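Local coordinates for periplasmic cell division protein (SufI) (Aquifex aeolicus, PDB 6SYY) that is a multicopper oxidase with a methionine-rich loop, and probably couples substrate oxidation at its copper centres to the reduction of oxygen, at residues 103-108 and 117-122. Sequence-based numbering, arbitrary orientation.
With CU (copper (II) ion), chain E; O (oxygen atom), chain F.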
loop_
_atom_site.group_PDB
_atom_site.type_symbol
_atom_site.label_atom_id
_atom_site.label_comp_id
_atom_site.label_asym_id
_atom_site.label_seq_id
_atom_site.Cartn_x
_atom_site.Cartn_y
_atom_site.Cartn_z
ATOM N N PHE A 103 -3.467 -19.902 -3.734
ATOM C CA PHE A 103 -4.403 -18.815 -3.463
ATOM C C PHE A 103 -5.576 -18.962 -4.429
ATOM O O PHE A 103 -5.427 -18.709 -5.629
ATOM C CB PHE A 103 -3.687 -17.472 -3.624
ATOM C CG PHE A 103 -4.527 -16.268 -3.290
ATOM C CD1 PHE A 103 -5.112 -15.514 -4.295
ATOM C CD2 PHE A 103 -4.704 -15.871 -1.977
ATOM C CE1 PHE A 103 -5.872 -14.397 -3.999
ATOM C CE2 PHE A 103 -5.469 -14.756 -1.672
ATOM C CZ PHE A 103 -6.052 -14.018 -2.685
ATOM N N SER A 104 -6.734 -19.380 -3.913
ATOM C CA SER A 104 -7.925 -19.672 -4.718
ATOM C C SER A 104 -9.047 -18.720 -4.306
ATOM O O SER A 104 -9.818 -19.024 -3.394
ATOM C CB SER A 104 -8.356 -21.129 -4.536
ATOM O OG SER A 104 -7.275 -22.018 -4.741
ATOM N N ALA A 105 -9.159 -17.582 -4.988
ATOM C CA ALA A 105 -10.103 -16.541 -4.598
ATOM C C ALA A 105 -11.158 -16.322 -5.673
ATOM O O ALA A 105 -10.857 -16.344 -6.870
ATOM C CB ALA A 105 -9.390 -15.216 -4.314
ATOM N N ASP A 106 -12.398 -16.113 -5.230
ATOM C CA ASP A 106 -13.491 -15.664 -6.081
ATOM C C ASP A 106 -13.966 -14.315 -5.571
ATOM O O ASP A 106 -14.302 -14.179 -4.389
ATOM C CB ASP A 106 -14.666 -16.648 -6.087
ATOM C CG ASP A 106 -14.234 -18.075 -6.320
ATOM O OD1 ASP A 106 -14.431 -18.911 -5.412
ATOM O OD2 ASP A 106 -13.684 -18.356 -7.404
ATOM N N PHE A 107 -13.987 -13.323 -6.455
ATOM C CA PHE A 107 -14.526 -12.013 -6.123
ATOM C C PHE A 107 -15.995 -11.967 -6.521
ATOM O O PHE A 107 -16.324 -12.081 -7.706
ATOM C CB PHE A 107 -13.746 -10.903 -6.823
ATOM C CG PHE A 107 -14.431 -9.568 -6.781
ATOM C CD1 PHE A 107 -14.898 -9.049 -5.581
ATOM C CD2 PHE A 107 -14.611 -8.829 -7.939
ATOM C CE1 PHE A 107 -15.535 -7.817 -5.537
ATOM C CE2 PHE A 107 -15.244 -7.593 -7.904
ATOM C CZ PHE A 107 -15.706 -7.088 -6.703
ATOM N N VAL A 108 -16.870 -11.800 -5.536
ATOM C CA VAL A 108 -18.299 -11.629 -5.771
ATOM C C VAL A 108 -18.619 -10.148 -5.628
ATOM O O VAL A 108 -18.374 -9.549 -4.573
ATOM C CB VAL A 108 -19.132 -12.479 -4.802
ATOM C CG1 VAL A 108 -20.604 -12.402 -5.166
ATOM C CG2 VAL A 108 -18.632 -13.914 -4.810
ATOM N N ILE A 117 -10.754 -6.899 -7.683
ATOM C CA ILE A 117 -9.801 -6.774 -6.586
ATOM C C ILE A 117 -8.396 -6.881 -7.152
ATOM O O ILE A 117 -8.086 -7.818 -7.894
ATOM C CB ILE A 117 -10.034 -7.849 -5.512
ATOM C CG1 ILE A 117 -11.493 -7.867 -5.062
ATOM C CG2 ILE A 117 -9.115 -7.607 -4.323
ATOM C CD1 ILE A 117 -11.786 -8.936 -4.037
ATOM N N HIS A 118 -7.546 -5.925 -6.807
ATOM C CA HIS A 118 -6.125 -6.011 -7.103
ATOM C C HIS A 118 -5.374 -6.464 -5.856
ATOM O O HIS A 118 -5.578 -5.914 -4.768
ATOM C CB HIS A 118 -5.581 -4.668 -7.585
ATOM C CG HIS A 118 -4.097 -4.655 -7.758
ATOM N ND1 HIS A 118 -3.423 -5.633 -8.456
ATOM C CD2 HIS A 118 -3.155 -3.787 -7.318
ATOM C CE1 HIS A 118 -2.129 -5.369 -8.440
ATOM N NE2 HIS A 118 -1.940 -4.252 -7.761
ATOM N N TRP A 119 -4.517 -7.473 -6.015
ATOM C CA TRP A 119 -3.653 -7.937 -4.930
ATOM C C TRP A 119 -2.338 -7.166 -5.026
ATOM O O TRP A 119 -1.336 -7.637 -5.569
ATOM C CB TRP A 119 -3.445 -9.445 -5.014
ATOM C CG TRP A 119 -4.691 -10.197 -5.360
ATOM C CD1 TRP A 119 -4.966 -10.832 -6.535
ATOM C CD2 TRP A 119 -5.838 -10.385 -4.524
ATOM N NE1 TRP A 119 -6.214 -11.407 -6.483
ATOM C CE2 TRP A 119 -6.771 -11.145 -5.260
ATOM C CE3 TRP A 119 -6.170 -9.981 -3.226
ATOM C CZ2 TRP A 119 -8.008 -11.509 -4.743
ATOM C CZ3 TRP A 119 -7.402 -10.348 -2.714
ATOM C CH2 TRP A 119 -8.305 -11.105 -3.469
ATOM N N HIS A 120 -2.360 -5.949 -4.483
ATOM C CA HIS A 120 -1.266 -4.999 -4.655
ATOM C C HIS A 120 0.022 -5.551 -4.063
ATOM O O HIS A 120 0.086 -5.877 -2.872
ATOM C CB HIS A 120 -1.646 -3.663 -4.006
ATOM C CG HIS A 120 -0.632 -2.571 -4.184
ATOM N ND1 HIS A 120 -0.991 -1.269 -4.457
ATOM C CD2 HIS A 120 0.720 -2.574 -4.090
ATOM C CE1 HIS A 120 0.095 -0.521 -4.541
ATOM N NE2 HIS A 120 1.147 -1.288 -4.322
ATOM N N GLY A 121 1.050 -5.650 -4.903
ATOM C CA GLY A 121 2.341 -6.161 -4.501
ATOM C C GLY A 121 2.593 -7.609 -4.864
ATOM O O GLY A 121 3.739 -8.062 -4.763
ATOM N N PHE A 122 1.566 -8.342 -5.292
ATOM C CA PHE A 122 1.733 -9.753 -5.614
ATOM C C PHE A 122 2.464 -9.939 -6.939
ATOM O O PHE A 122 2.256 -9.193 -7.900
ATOM C CB PHE A 122 0.372 -10.457 -5.690
ATOM C CG PHE A 122 -0.209 -10.830 -4.354
ATOM C CD1 PHE A 122 0.156 -10.157 -3.198
ATOM C CD2 PHE A 122 -1.121 -11.867 -4.255
ATOM C CE1 PHE A 122 -0.386 -10.507 -1.971
ATOM C CE2 PHE A 122 -1.666 -12.222 -3.031
ATOM C CZ PHE A 122 -1.297 -11.541 -1.888
HETATM CU CU CU E . -2.699 -0.461 -4.995
HETATM O O O F . -2.708 -0.529 -7.414
#
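His120 ND1 binds a copper ion at 2.0 Å, and the same copper lies 2.4 Å from the bound oxygen atom O. His159 and His510 complete the protein ligands of this copper. His120 NE2 is hydrogen-bonded to Asp479, which fixes the rotation of the imidazole. His118 binds a second copper through NE2 together with His454, and its ND1 donates to the backbone carbonyl of Asp129. Trp119, between the two histidines in sequence, points toward 103-108 instead. Its indole receives the edge of Phe103 on one face, a T-shaped pair with centroids 4.8 Å apart and planes at 80°. The closest atoms are Phe103 CE1 and Trp119 CE2, at 3.6 Å. CG2 of Ile117 lies over the rim of the opposite face. Ala105 CB comes to 4.0 Å from Trp119 CZ2. At the other end of the contact, Ile117 lays its CG1 branch over one face of Phe107, in a CH-pi contact 4.0 Å from the ring centroid. CG1 is anti to the carbonyl carbon of Ile117 (chi1 -52°), and the extended chain carries CD1 on to 3.5 Å from Phe107 CD1. At the end of the strand, a type II turn from Trp119 to Phe122 is closed by the hydrogen bond from Phe122 N to Trp119 O. All five touching residues are buried between two sheets. The alternation of copper-binding histidines with core residues on strand 117-120 is the His-X-His pattern of a multicopper oxidase trinuclear site, set on a cupredoxin-like beta sandwich.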